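Local coordinates for protein ferredoxin NADP reductase (Plasmodium falciparum, PDB 3JQQ) that transfers electrons between NADP(H) and ferredoxin through a bound FAD in the apicoplast of the malaria parasite, and may play a part in the last step of isoprenoid precursor synthesis, at residues Ser104-Asn109 and Asn113-Ile118; Asn272-Tyr277 and Lys308-Val313; Asn227-Phe232 and Ile240-Val245. The protein carries 1 engineered substitution. All blocks are in the same frame, centred on the assembly; numbering follows the deposited sequence.

How the contacts relate
Contact 1 lies in the FAD-binding antiparallel barrel, where the loop leaving strand 101-104 meets strand 114-123 beside the flavin. Contacts 3 and 2 follow along the chain, in that order, and both reach the five-stranded parallel sheet of the NADP-binding domain: contact 3 involves strand 240-246 at one edge and contact 2 strand 311-315 at the other, which is followed directly by the C-terminal, FAD-binding Tyr-316. The centre of contact 1 is about 18 Å from that of contact 3 and about 26 Å from that of contact 2; the latter two centres are about 20 Å apart, and none of the three touches another. One contact thus belongs to the flavin domain, and two lie at the outer strands of the nucleotide domain's sheet.

Contact 1: residues Ser104-Asn109 and Asn113-Ile118; sequences SISSSN and NLSVAI. With FAD (flavin-adenine dinucleotide), chain I.
Ser-115 is the hub of this contact, gripped on its backbone by two serines of the facing loop. Ser-115 N donates to Ser-107 OG (2.8 Å), and Ser-115 O accepts from Ser-106 N (3.0 Å, 160° at the hydrogen). That second donor stands well above the carbonyl plane, 65° out of it, while the CA-H of Ile-105 approaches the same oxygen with CA at 3.3 Å from Ser-115 O. Ser-107 can serve as acceptor because its OG is swung between its own backbone N and carbonyl carbon (chi1 48°), turned in toward the strand; Tyr-48 OH is hydrogen-bonded to the same hydroxyl. Ser-106 OG, in turn, is hydrogen-bonded to Tyr-225 OH.

The loop continues from the Arg-x-Tyr-Ser signature of the ferredoxin reductase flavin domain, here Arg-101 to Ser-104, and strand 114-123 belongs to the same antiparallel barrel. Together they hold the pyrimidine side of the isoalloxazine. Ser-104 N donates to FAD O4 at 3.0 Å and, weakly, to the redox-active FAD N5, whereas FAD N3 donates to Ala-117 O at 2.8 Å. A water bridges the two segments and the flavin: Ala-117 N donates to it at 3.0 Å, and it is in turn close to Ser-104 O and FAD O4. Val-116 CG2 rests 3.5 Å from Ser-104 O.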
loop_
_atom_site.group_PDB
_atom_site.type_symbol
_atom_site.label_atom_id
_atom_site.label_comp_id
_atom_site.label_asym_id
_atom_site.label_seq_id
_atom_site.Cartn_x
_atom_site.Cartn_y
_atom_site.Cartn_z
ATOM N N SER B 104 -8.108 10.802 5.494
ATOM C CA SER B 104 -7.881 11.636 6.660
ATOM C C SER B 104 -8.389 13.049 6.415
ATOM O O SER B 104 -8.188 13.623 5.341
ATOM C CB SER B 104 -6.401 11.646 7.042
ATOM O OG SER B 104 -5.967 10.347 7.407
ATOM N N ILE B 105 -9.063 13.595 7.420
ATOM C CA ILE B 105 -9.601 14.941 7.344
ATOM C C ILE B 105 -8.468 15.925 7.604
ATOM O O ILE B 105 -7.736 15.786 8.580
ATOM C CB ILE B 105 -10.732 15.137 8.379
ATOM C CG1 ILE B 105 -11.807 14.065 8.198
ATOM C CG2 ILE B 105 -11.341 16.526 8.260
ATOM C CD1 ILE B 105 -12.865 14.053 9.297
ATOM N N SER B 106 -8.306 16.905 6.720
ATOM C CA SER B 106 -7.195 17.848 6.831
ATOM C C SER B 106 -7.630 19.243 7.296
ATOM O O SER B 106 -6.847 20.194 7.247
ATOM C CB SER B 106 -6.432 17.939 5.507
ATOM O OG SER B 106 -7.311 18.202 4.428
ATOM N N SER B 107 -8.874 19.356 7.747
ATOM C CA SER B 107 -9.389 20.621 8.272
ATOM C C SER B 107 -9.533 20.580 9.790
ATOM O O SER B 107 -9.398 19.523 10.406
ATOM C CB SER B 107 -10.736 20.958 7.628
ATOM O OG SER B 107 -11.609 19.839 7.653
ATOM N N SER B 108 -9.812 21.738 10.394
ATOM C CA SER B 108 -10.071 21.819 11.830
ATOM C C SER B 108 -11.577 21.861 12.102
ATOM O O SER B 108 -12.353 22.282 11.246
ATOM C CB SER B 108 -9.387 23.049 12.428
ATOM O OG SER B 108 -9.284 22.931 13.836
ATOM N N ASN B 109 -11.976 21.422 13.297
ATOM C CA ASN B 109 -13.388 21.340 13.706
ATOM C C ASN B 109 -14.196 22.614 13.508
ATOM O O ASN B 109 -15.388 22.570 13.197
ATOM C CB ASN B 109 -13.484 20.975 15.190
ATOM C CG ASN B 109 -13.462 19.490 15.431
ATOM O OD1 ASN B 109 -14.147 18.987 16.322
ATOM N ND2 ASN B 109 -12.670 18.772 14.642
ATOM N N ASN B 113 -16.638 23.980 6.383
ATOM C CA ASN B 113 -16.421 22.801 5.544
ATOM C C ASN B 113 -15.269 21.931 6.032
ATOM O O ASN B 113 -14.442 22.381 6.830
ATOM C CB ASN B 113 -16.146 23.229 4.100
ATOM C CG ASN B 113 -17.298 24.005 3.496
ATOM O OD1 ASN B 113 -18.456 23.606 3.607
ATOM N ND2 ASN B 113 -16.983 25.116 2.842
ATOM N N LEU B 114 -15.216 20.688 5.555
ATOM C CA LEU B 114 -14.110 19.789 5.889
ATOM C C LEU B 114 -13.200 19.522 4.685
ATOM O O LEU B 114 -13.623 19.642 3.534
ATOM C CB LEU B 114 -14.624 18.476 6.499
ATOM C CG LEU B 114 -15.411 17.498 5.619
ATOM C CD1 LEU B 114 -14.474 16.676 4.748
ATOM C CD2 LEU B 114 -16.274 16.588 6.479
ATOM N N SER B 115 -11.948 19.166 4.969
ATOM C CA SER B 115 -10.938 18.941 3.935
ATOM C C SER B 115 -10.534 17.476 3.849
ATOM O O SER B 115 -10.626 16.735 4.824
ATOM C CB SER B 115 -9.680 19.766 4.217
ATOM O OG SER B 115 -9.994 21.108 4.528
ATOM N N VAL B 116 -10.059 17.082 2.675
ATOM C CA VAL B 116 -9.549 15.746 2.434
ATOM C C VAL B 116 -8.611 15.813 1.234
ATOM O O VAL B 116 -8.881 16.538 0.276
ATOM C CB VAL B 116 -10.695 14.755 2.150
ATOM C CG1 VAL B 116 -10.321 13.812 1.016
ATOM C CG2 VAL B 116 -11.063 13.985 3.418
ATOM N N ALA B 117 -7.498 15.088 1.300
ATOM C CA ALA B 117 -6.559 15.033 0.182
ATOM C C ALA B 117 -6.445 13.608 -0.335
ATOM O O ALA B 117 -6.054 12.698 0.400
ATOM C CB ALA B 117 -5.199 15.565 0.594
ATOM N N ILE B 118 -6.784 13.423 -1.605
ATOM C CA ILE B 118 -6.878 12.091 -2.187
ATOM C C ILE B 118 -5.928 11.910 -3.361
ATOM O O ILE B 118 -6.035 12.596 -4.377
ATOM C CB ILE B 118 -8.317 11.787 -2.649
ATOM C CG1 ILE B 118 -9.282 11.874 -1.466
ATOM C CG2 ILE B 118 -8.393 10.411 -3.304
ATOM C CD1 ILE B 118 -10.714 11.593 -1.834
HETATM P PA FAD I . -8.486 0.378 -5.084
HETATM O O1A FAD I . -9.058 -0.047 -3.753
HETATM O O2A FAD I . -9.502 0.206 -6.188
HETATM O O5B FAD I . -7.126 -0.434 -5.393
HETATM C C5B FAD I . -5.997 -0.291 -4.557
HETATM C C4B FAD I . -4.724 -0.154 -5.389
HETATM O O4B FAD I . -4.606 -1.228 -6.306
HETATM C C3B FAD I . -4.735 1.124 -6.209
HETATM O O3B FAD I . -3.423 1.631 -6.256
HETATM C C2B FAD I . -5.145 0.666 -7.593
HETATM O O2B FAD I . -4.530 1.450 -8.589
HETATM C C1B FAD I . -4.665 -0.774 -7.648
HETATM N N9A FAD I . -5.575 -1.639 -8.420
HETATM C C8A FAD I . -6.925 -1.794 -8.241
HETATM N N7A FAD I . -7.379 -2.689 -9.151
HETATM C C5A FAD I . -6.337 -3.109 -9.902
HETATM C C6A FAD I . -6.244 -4.008 -10.958
HETATM N N6A FAD I . -7.341 -4.571 -11.459
HETATM N N1A FAD I . -5.016 -4.238 -11.541
HETATM C C2A FAD I . -3.897 -3.580 -11.076
HETATM N N3A FAD I . -4.000 -2.688 -10.029
HETATM C C4A FAD I . -5.201 -2.457 -9.451
HETATM N N1 FAD I . -5.650 7.803 0.866
HETATM C C2 FAD I . -5.549 9.107 0.434
HETATM O O2 FAD I . -5.388 9.332 -0.766
HETATM N N3 FAD I . -5.627 10.147 1.340
HETATM C C4 FAD I . -5.803 9.887 2.682
HETATM O O4 FAD I . -5.870 10.813 3.488
HETATM C C4X FAD I . -5.903 8.572 3.120
HETATM N N5 FAD I . -6.081 8.307 4.461
HETATM C C5X FAD I . -6.179 6.998 4.881
HETATM C C6 FAD I . -6.357 6.733 6.235
HETATM C C7 FAD I . -6.459 5.422 6.675
HETATM C C7M FAD I . -6.652 5.139 8.139
HETATM C C8 FAD I . -6.384 4.377 5.753
HETATM C C8M FAD I . -6.489 2.948 6.208
HETATM C C9 FAD I . -6.205 4.646 4.402
HETATM C C9A FAD I . -6.100 5.954 3.957
HETATM N N10 FAD I . -5.931 6.213 2.606
HETATM C C10 FAD I . -5.825 7.528 2.201
HETATM C "C1'" FAD I . -6.022 5.113 1.566
HETATM C "C2'" FAD I . -7.364 5.133 0.821
HETATM O "O2'" FAD I . -8.389 4.774 1.715
HETATM C "C3'" FAD I . -7.485 4.171 -0.372
HETATM O "O3'" FAD I . -6.919 2.916 -0.064
HETATM C "C4'" FAD I . -6.884 4.710 -1.669
HETATM O "O4'" FAD I . -7.620 5.841 -2.076
HETATM C "C5'" FAD I . -6.969 3.662 -2.774
HETATM O "O5'" FAD I . -8.332 3.372 -2.974
HETATM P P FAD I . -8.928 3.069 -4.439
HETATM O O1P FAD I . -10.345 2.562 -4.309
HETATM O O2P FAD I . -8.866 4.288 -5.331
HETATM O O3P FAD I . -7.977 1.904 -5.010
HETATM O O HOH W 1 -6.426 13.274 3.365
#

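Contact 2: residues Asn272-Tyr277 and Lys308-Val313; sequences NLFNNY and KKRVHV
The guanidinium of Arg-310 lies flat on one face of the Phe-274 ring, a cation-pi stack that ties the last turn of helix 267-276 to the approach of edge strand 311-315 in the parallel alpha/beta sheet of the NADP-binding domain. The two planes differ by only 14°, and the Arg-310 CZ atom is 3.9 Å from the ring centroid. Overlap is not even over the ring: Arg-310 NH2 comes to 3.3 Å from Phe-274 CE2, while NH1 sits over the centre of the ring. On the strand side Val-311 CG2 meets Phe-274 CE1 obliquely at 4.3 Å, and the aliphatic Arg-310 CB comes to 4.1 Å from that same Phe-274 CE1.

Phe-274 holds the arginine twice. Besides offering its ring, it accepts a hydrogen bond from Arg-310 NH1 on its backbone O (2.8 Å, 162° at the hydrogen), and this oxygen lies close to the guanidinium plane, so the bond is made at the edge of the very group whose face is stacked. Together, edge and face fix the rotation of the guanidinium. The carbonyl belongs to the C-terminal end of a helix, where the helix dipole would probably favour a positive charge. A bend in the arginine chain at chi3 (-83°) turns the guanidinium against the ring rather than letting the side chain run on straight.

Further out, Asn-275 OD1 stands near the plane of the guanidinium at its edge, 3.9 Å from Arg-310 NH2. Strand 280-285 backs the site: Leu-281 touches both Phe-274 and Val-311, and its backbone is hydrogen-bonded to that of Arg-310. Just ahead of that strand, Cys-279 O accepts a second, weak bond from Arg-310 NH1.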
loop_
_atom_site.group_PDB
_atom_site.type_symbol
_atom_site.label_atom_id
_atom_site.label_comp_id
_atom_site.label_asym_id
_atom_site.label_seq_id
_atom_site.Cartn_x
_atom_site.Cartn_y
_atom_site.Cartn_z
ATOM N N ASN B 272 16.525 13.080 22.230
ATOM C CA ASN B 272 16.479 14.227 23.132
ATOM C C ASN B 272 15.151 14.978 23.063
ATOM O O ASN B 272 14.638 15.436 24.085
ATOM C CB ASN B 272 17.651 15.179 22.870
ATOM C CG ASN B 272 18.947 14.702 23.506
ATOM O OD1 ASN B 272 19.994 15.333 23.358
ATOM N ND2 ASN B 272 18.881 13.583 24.220
ATOM N N LEU B 273 14.597 15.103 21.860
ATOM C CA LEU B 273 13.289 15.740 21.687
ATOM C C LEU B 273 12.191 14.938 22.376
ATOM O O LEU B 273 11.386 15.489 23.126
ATOM C CB LEU B 273 12.956 15.921 20.204
ATOM C CG LEU B 273 13.473 17.184 19.513
ATOM C CD1 LEU B 273 13.221 17.110 18.019
ATOM C CD2 LEU B 273 12.833 18.424 20.119
ATOM N N PHE B 274 12.162 13.634 22.122
ATOM C CA PHE B 274 11.134 12.780 22.708
ATOM C C PHE B 274 11.250 12.682 24.228
ATOM O O PHE B 274 10.240 12.676 24.931
ATOM C CB PHE B 274 11.155 11.382 22.088
ATOM C CG PHE B 274 10.135 10.447 22.677
ATOM C CD1 PHE B 274 8.806 10.521 22.291
ATOM C CD2 PHE B 274 10.502 9.504 23.622
ATOM C CE1 PHE B 274 7.865 9.667 22.833
ATOM C CE2 PHE B 274 9.563 8.648 24.167
ATOM C CZ PHE B 274 8.244 8.730 23.773
ATOM N N ASN B 275 12.479 12.608 24.733
ATOM C CA ASN B 275 12.699 12.410 26.165
ATOM C C ASN B 275 12.800 13.700 26.992
ATOM O O ASN B 275 12.209 13.799 28.067
ATOM C CB ASN B 275 13.922 11.519 26.407
ATOM C CG ASN B 275 13.627 10.048 26.170
ATOM O OD1 ASN B 275 12.506 9.585 26.389
ATOM N ND2 ASN B 275 14.633 9.306 25.724
ATOM N N ASN B 276 13.552 14.678 26.487
ATOM C CA ASN B 276 13.755 15.933 27.223
ATOM C C ASN B 276 12.604 16.934 27.097
ATOM O O ASN B 276 12.462 17.829 27.932
ATOM C CB ASN B 276 15.075 16.591 26.808
ATOM C CG ASN B 276 16.282 15.923 27.437
ATOM O OD1 ASN B 276 16.223 15.455 28.575
ATOM N ND2 ASN B 276 17.389 15.876 26.696
ATOM N N TYR B 277 11.781 16.783 26.057
ATOM C CA TYR B 277 10.663 17.698 25.832
ATOM C C TYR B 277 9.304 17.008 25.939
ATOM O O TYR B 277 8.275 17.592 25.602
ATOM C CB TYR B 277 10.802 18.404 24.480
ATOM C CG TYR B 277 11.922 19.422 24.435
ATOM C CD1 TYR B 277 13.209 19.059 24.046
ATOM C CD2 TYR B 277 11.696 20.746 24.787
ATOM C CE1 TYR B 277 14.236 19.985 24.005
ATOM C CE2 TYR B 277 12.722 21.682 24.751
ATOM C CZ TYR B 277 13.986 21.296 24.358
ATOM O OH TYR B 277 15.005 22.215 24.324
ATOM N N LYS B 308 4.678 4.380 25.859
ATOM C CA LYS B 308 3.850 3.868 24.775
ATOM C C LYS B 308 2.508 4.593 24.703
ATOM O O LYS B 308 1.769 4.447 23.729
ATOM C CB LYS B 308 3.657 2.356 24.908
ATOM C CG LYS B 308 4.819 1.552 24.341
ATOM C CD LYS B 308 4.903 0.165 24.943
ATOM C CE LYS B 308 6.083 -0.602 24.357
ATOM N NZ LYS B 308 6.384 -1.845 25.126
ATOM N N LYS B 309 2.200 5.377 25.733
ATOM C CA LYS B 309 0.994 6.200 25.726
ATOM C C LYS B 309 1.234 7.411 24.838
ATOM O O LYS B 309 0.296 8.030 24.335
ATOM C CB LYS B 309 0.641 6.674 27.141
ATOM C CG LYS B 309 1.413 7.918 27.598
ATOM C CD LYS B 309 0.846 8.515 28.886
ATOM C CE LYS B 309 -0.479 9.226 28.646
ATOM N NZ LYS B 309 -1.036 9.807 29.903
ATOM N N ARG B 310 2.509 7.733 24.650
ATOM C CA ARG B 310 2.915 8.939 23.941
ATOM C C ARG B 310 3.124 8.706 22.447
ATOM O O ARG B 310 3.273 9.656 21.681
ATOM C CB ARG B 310 4.194 9.507 24.560
ATOM C CG ARG B 310 4.030 10.010 25.987
ATOM C CD ARG B 310 5.151 10.970 26.359
ATOM N NE ARG B 310 6.359 10.275 26.798
ATOM C CZ ARG B 310 7.593 10.717 26.579
ATOM N NH1 ARG B 310 7.787 11.846 25.905
ATOM N NH2 ARG B 310 8.634 10.025 27.024
ATOM N N VAL B 311 3.139 7.441 22.039
ATOM C CA VAL B 311 3.379 7.093 20.643
ATOM C C VAL B 311 2.080 6.743 19.919
ATOM O O VAL B 311 1.253 5.991 20.434
ATOM C CB VAL B 311 4.376 5.923 20.517
ATOM C CG1 VAL B 311 4.504 5.485 19.067
ATOM C CG2 VAL B 311 5.731 6.321 21.082
ATOM N N HIS B 312 1.908 7.302 18.724
ATOM C CA HIS B 312 0.711 7.073 17.922
ATOM C C HIS B 312 1.093 6.669 16.506
ATOM O O HIS B 312 1.964 7.285 15.893
ATOM C CB HIS B 312 -0.148 8.335 17.863
ATOM C CG HIS B 312 -0.533 8.871 19.205
ATOM N ND1 HIS B 312 -1.760 8.619 19.782
ATOM C CD2 HIS B 312 0.139 9.657 20.079
ATOM C CE1 HIS B 312 -1.823 9.223 20.956
ATOM N NE2 HIS B 312 -0.684 9.859 21.159
ATOM N N VAL B 313 0.435 5.641 15.984
ATOM C CA VAL B 313 0.737 5.158 14.644
ATOM C C VAL B 313 -0.530 4.866 13.844
ATOM O O VAL B 313 -1.448 4.210 14.332
ATOM C CB VAL B 313 1.621 3.892 14.686
ATOM C CG1 VAL B 313 0.889 2.759 15.383
ATOM C CG2 VAL B 313 2.035 3.480 13.278
#

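Contact 3: residues Asn227-Phe232 and Ile240-Val245; sequences NELEYF and INIHYV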
loop_
_atom_site.group_PDB
_atom_site.type_symbol
_atom_site.label_atom_id
_atom_site.label_comp_id
_atom_site.label_asym_id
_atom_site.label_seq_id
_atom_site.Cartn_x
_atom_site.Cartn_y
_atom_site.Cartn_z
ATOM N N ASN B 227 1.510 25.279 1.037
ATOM C CA ASN B 227 1.079 26.635 1.374
ATOM C C ASN B 227 0.974 26.825 2.879
ATOM O O ASN B 227 1.583 27.729 3.454
ATOM C CB ASN B 227 -0.282 26.947 0.747
ATOM C CG ASN B 227 -0.209 27.130 -0.752
ATOM O OD1 ASN B 227 0.872 27.230 -1.326
ATOM N ND2 ASN B 227 -1.368 27.182 -1.395
ATOM N N GLU B 228 0.174 25.966 3.505
ATOM C CA GLU B 228 -0.019 25.997 4.945
ATOM C C GLU B 228 1.295 25.757 5.681
ATOM O O GLU B 228 1.646 26.499 6.597
ATOM C CB GLU B 228 -1.049 24.947 5.368
ATOM C CG GLU B 228 -2.469 25.236 4.905
ATOM C CD GLU B 228 -2.703 24.879 3.450
ATOM O OE1 GLU B 228 -3.840 25.079 2.970
ATOM O OE2 GLU B 228 -1.756 24.400 2.788
ATOM N N LEU B 229 2.017 24.717 5.275
ATOM C CA LEU B 229 3.272 24.363 5.926
ATOM C C LEU B 229 4.270 25.511 5.894
ATOM O O LEU B 229 4.956 25.778 6.882
ATOM C CB LEU B 229 3.882 23.103 5.299
ATOM C CG LEU B 229 3.213 21.760 5.613
ATOM C CD1 LEU B 229 3.804 20.643 4.756
ATOM C CD2 LEU B 229 3.329 21.421 7.094
ATOM N N GLU B 230 4.348 26.194 4.756
ATOM C CA GLU B 230 5.230 27.347 4.631
ATOM C C GLU B 230 4.708 28.531 5.438
ATOM O O GLU B 230 5.486 29.332 5.952
ATOM C CB GLU B 230 5.425 27.734 3.163
ATOM C CG GLU B 230 6.433 26.857 2.437
ATOM C CD GLU B 230 6.643 27.270 0.992
ATOM O OE1 GLU B 230 5.689 27.789 0.374
ATOM O OE2 GLU B 230 7.763 27.066 0.473
ATOM N N TYR B 231 3.388 28.634 5.556
ATOM C CA TYR B 231 2.785 29.712 6.329
ATOM C C TYR B 231 3.058 29.545 7.822
ATOM O O TYR B 231 3.270 30.528 8.538
ATOM C CB TYR B 231 1.278 29.797 6.078
ATOM C CG TYR B 231 0.556 30.706 7.058
ATOM C CD1 TYR B 231 0.475 32.076 6.837
ATOM C CD2 TYR B 231 -0.034 30.193 8.205
ATOM C CE1 TYR B 231 -0.183 32.906 7.730
ATOM C CE2 TYR B 231 -0.692 31.014 9.102
ATOM C CZ TYR B 231 -0.764 32.369 8.860
ATOM O OH TYR B 231 -1.418 33.188 9.752
ATOM N N PHE B 232 3.051 28.301 8.289
ATOM C CA PHE B 232 3.315 28.037 9.695
ATOM C C PHE B 232 4.777 28.305 10.038
ATOM O O PHE B 232 5.083 28.829 11.115
ATOM C CB PHE B 232 2.928 26.605 10.064
ATOM C CG PHE B 232 1.460 26.312 9.913
ATOM C CD1 PHE B 232 1.029 25.215 9.185
ATOM C CD2 PHE B 232 0.508 27.141 10.500
ATOM C CE1 PHE B 232 -0.318 24.942 9.043
ATOM C CE2 PHE B 232 -0.843 26.874 10.361
ATOM C CZ PHE B 232 -1.256 25.775 9.635
ATOM N N ILE B 240 7.909 25.694 15.259
ATOM C CA ILE B 240 7.860 24.611 14.268
ATOM C C ILE B 240 9.155 24.454 13.468
ATOM O O ILE B 240 9.799 25.436 13.099
ATOM C CB ILE B 240 6.679 24.793 13.292
ATOM C CG1 ILE B 240 6.294 23.452 12.660
ATOM C CG2 ILE B 240 7.020 25.826 12.229
ATOM C CD1 ILE B 240 4.938 23.462 11.982
ATOM N N ASN B 241 9.520 23.201 13.207
ATOM C CA ASN B 241 10.694 22.871 12.410
ATOM C C ASN B 241 10.378 21.692 11.491
ATOM O O ASN B 241 10.058 20.600 11.961
ATOM C CB ASN B 241 11.877 22.532 13.322
ATOM C CG ASN B 241 13.182 22.381 12.561
ATOM O OD1 ASN B 241 13.396 23.028 11.537
ATOM N ND2 ASN B 241 14.071 21.530 13.069
ATOM N N ILE B 242 10.459 21.918 10.183
ATOM C CA ILE B 242 10.084 20.899 9.207
ATOM C C ILE B 242 11.284 20.312 8.478
ATOM O O ILE B 242 12.050 21.038 7.846
ATOM C CB ILE B 242 9.126 21.463 8.142
ATOM C CG1 ILE B 242 7.876 22.054 8.797
ATOM C CG2 ILE B 242 8.758 20.383 7.134
ATOM C CD1 ILE B 242 7.019 22.870 7.844
ATOM N N HIS B 243 11.435 18.994 8.555
ATOM C CA HIS B 243 12.480 18.299 7.814
ATOM C C HIS B 243 11.878 17.493 6.661
ATOM O O HIS B 243 11.084 16.578 6.881
ATOM C CB HIS B 243 13.287 17.384 8.743
ATOM C CG HIS B 243 13.970 18.107 9.863
ATOM N ND1 HIS B 243 14.989 19.012 9.653
ATOM C CD2 HIS B 243 13.788 18.051 11.205
ATOM C CE1 HIS B 243 15.407 19.488 10.817
ATOM N NE2 HIS B 243 14.688 18.920 11.773
ATOM N N TYR B 244 12.258 17.844 5.435
ATOM C CA TYR B 244 11.760 17.163 4.242
ATOM C C TYR B 244 12.739 16.103 3.749
ATOM O O TYR B 244 13.934 16.365 3.613
ATOM C CB TYR B 244 11.507 18.165 3.111
ATOM C CG TYR B 244 10.388 19.145 3.366
ATOM C CD1 TYR B 244 10.651 20.502 3.518
ATOM C CD2 TYR B 244 9.070 18.721 3.445
ATOM C CE1 TYR B 244 9.632 21.407 3.745
ATOM C CE2 TYR B 244 8.045 19.615 3.674
ATOM C CZ TYR B 244 8.330 20.957 3.822
ATOM O OH TYR B 244 7.309 21.850 4.050
ATOM N N VAL B 245 12.225 14.910 3.468
ATOM C CA VAL B 245 13.049 13.834 2.930
ATOM C C VAL B 245 12.534 13.431 1.554
ATOM O O VAL B 245 11.492 12.784 1.438
ATOM C CB VAL B 245 13.043 12.604 3.852
ATOM C CG1 VAL B 245 14.077 11.591 3.388
ATOM C CG2 VAL B 245 13.300 13.019 5.292
#
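The ring of Tyr-244 takes Leu-229 CD1 of the helix at its edge, near the ring plane, while one of its faces carries Ile-242 CG2 of its own strand, set toward the rim. The edge meeting is made at the far end of the tyrosine, where the Tyr-244 OH atom lies 3.8 Å from Leu-229 CD1. Phe-232 presents its ring less directly: Phe-232 starts out toward the strand, but the end of the side chain leads away, and the side chain also touches Leu-189 of helix 183-192, so that the phenylalanine meets Ile-240 through its CB, 4.2 Å from Ile-240 CD1.

Between these two ends sits Ile-242. With CG1 opposite the carbonyl carbon (chi1 -57°) and the chain then extended, its CD1 projects to the helix, reaching 4.0 Å from Leu-229 CD2 and 3.7 Å from Leu-229 O. Two residues earlier, Ile-240 reaches the helix backbone by another branch, its CG2 lying 3.7 Å from Phe-232 O.

These residues close the beta-alpha-beta unit formed by strand 211-217, helix 226-235 and strand 240-246, part of the Rossmann-like NADP-binding domain. The N-to-C directions of the helix and strand segments are 134° apart, and their axes come within 9.5 Å at closest approach. Because strand residues alternate, Ile-240, Ile-242 and Tyr-244 all face the helix, whereas Val-245 packs on Val-259 and Glu-262 of helix 259-265. Ile-186 of helix 183-192 adds to the apolar layer beside Leu-229. The side chain of Tyr-244 is about 5 Å from that of Val-217, an NADP(+)-binding residue, and about 10 Å from the bound adenosine-2'-5'-diphosphate.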